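Local coordinates for putative DNA-binding protein (Ralstonia eutropha, PDB 3HWU) that is of unknown function but, as a PCC (DUF296) domain protein, possibly binds DNA, at residues F48-T53 against G110-T115. Residues are numbered along the deposited sequence; the frame is centred on the assembly and turned at random.
Sequences FMSEAT and GLTVGT
M49 lays its selenium against L111, SE to CD1 at 3.8 Å, the two side chains crossing obliquely on the buried side of an antiparallel strand pair. M49 CG stands beside its own backbone N (chi1 -58°), and the chain then bends so that SE also sits 3.5 Å from the carbonyl O of T112. A52 CB adds to this apolar layer against L111 CB, and V25 of helix 25-35 closes over M49, L111 and V113. Three nearly straight backbone bonds hold the pair: T112 N to E51 O, T53 N to G110 O and, past the bulge, G114 N to F48 O. At S50 the strands fit closely, but S50 N, though 2.9 Å from T112 O, makes only a weak bond, with an N-H...O angle of 124°. G114 lies against this corner, in a place where a side chain would run into S50 N.

The other face is looser and wetter. E51 and T112 run side by side, E51 CG lying 4.0 Å from T112 CB, and one water hydrogen-bonds to T112 OG1. A second water links S50 OG to V113 O. S50 and E51 both face T112, a classic beta bulge, which here marks the corner where the chain passes from strand 40-49 to strand 51-58 within the antiparallel sheet of the PCC domain.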
# COMPACT_ATOMS: atom_id res chain seq x y z
N PHE A 48 5.63 2.28 13.54
CA PHE A 48 6.72 3.16 13.96
C PHE A 48 7.88 2.28 14.36
O PHE A 48 7.70 1.37 15.18
CB PHE A 48 6.33 4.03 15.15
CG PHE A 48 7.40 4.99 15.57
CD1 PHE A 48 7.68 6.07 14.79
CD2 PHE A 48 8.14 4.73 16.66
CE1 PHE A 48 8.70 6.96 15.16
CE2 PHE A 48 9.15 5.60 17.07
CZ PHE A 48 9.44 6.66 16.32
N MSE A 49 9.03 2.51 13.72
CA MSE A 49 10.21 1.65 13.84
C MSE A 49 11.37 2.30 14.59
O MSE A 49 11.76 3.41 14.28
CB MSE A 49 10.70 1.28 12.46
CG MSE A 49 9.65 0.58 11.59
SE MSE A 49 9.00 -1.06 12.33
CE MSE A 49 7.23 -0.92 11.63
N SER A 50 11.93 1.62 15.57
CA SER A 50 13.20 2.07 16.14
C SER A 50 14.34 1.95 15.13
O SER A 50 15.26 2.78 15.12
CB SER A 50 13.53 1.30 17.40
OG SER A 50 13.51 -0.09 17.18
N GLU A 51 14.27 0.95 14.27
CA GLU A 51 15.21 0.90 13.17
C GLU A 51 14.60 0.16 12.01
O GLU A 51 13.81 -0.76 12.20
CB GLU A 51 16.52 0.28 13.56
CG GLU A 51 16.37 -1.03 14.16
CD GLU A 51 17.72 -1.65 14.52
OE1 GLU A 51 18.35 -2.27 13.64
OE2 GLU A 51 18.13 -1.50 15.69
N ALA A 52 14.96 0.61 10.81
CA ALA A 52 14.55 0.00 9.56
C ALA A 52 15.79 0.01 8.67
O ALA A 52 16.35 1.06 8.40
CB ALA A 52 13.40 0.76 8.94
N THR A 53 16.14 -1.16 8.16
CA THR A 53 17.31 -1.35 7.29
C THR A 53 16.86 -1.81 5.92
O THR A 53 16.14 -2.79 5.79
CB THR A 53 18.30 -2.35 7.91
OG1 THR A 53 18.69 -1.88 9.21
CG2 THR A 53 19.53 -2.55 7.03
N GLY A 110 15.46 -5.72 7.23
CA GLY A 110 14.99 -5.98 8.60
C GLY A 110 14.47 -4.69 9.21
O GLY A 110 14.78 -3.60 8.74
N LEU A 111 13.61 -4.83 10.21
CA LEU A 111 13.06 -3.69 10.91
C LEU A 111 12.46 -4.13 12.23
O LEU A 111 12.01 -5.28 12.37
CB LEU A 111 12.05 -2.90 10.04
CG LEU A 111 10.75 -3.57 9.65
CD1 LEU A 111 9.83 -2.59 8.90
CD2 LEU A 111 10.92 -4.84 8.77
N THR A 112 12.53 -3.19 13.17
CA THR A 112 12.16 -3.42 14.56
C THR A 112 11.20 -2.32 15.01
O THR A 112 11.49 -1.14 14.85
CB THR A 112 13.40 -3.42 15.48
OG1 THR A 112 14.32 -4.42 15.03
CG2 THR A 112 13.03 -3.69 16.92
N VAL A 113 10.07 -2.73 15.61
CA VAL A 113 9.09 -1.79 16.11
C VAL A 113 9.70 -0.98 17.26
O VAL A 113 10.34 -1.55 18.17
CB VAL A 113 7.83 -2.51 16.62
CG1 VAL A 113 6.78 -1.57 17.18
CG2 VAL A 113 7.23 -3.40 15.49
N GLY A 114 9.45 0.33 17.23
CA GLY A 114 9.93 1.23 18.26
C GLY A 114 8.89 1.51 19.31
O GLY A 114 8.11 0.63 19.70
N THR A 115 8.86 2.74 19.77
CA THR A 115 7.85 3.10 20.78
C THR A 115 6.50 3.36 20.06
O THR A 115 6.06 4.48 19.83
CB THR A 115 8.31 4.25 21.60
OG1 THR A 115 8.56 5.32 20.74
CG2 THR A 115 9.60 3.91 22.40
O HOH W 1 12.55 -1.06 19.93
O HOH W 2 15.84 -4.31 12.72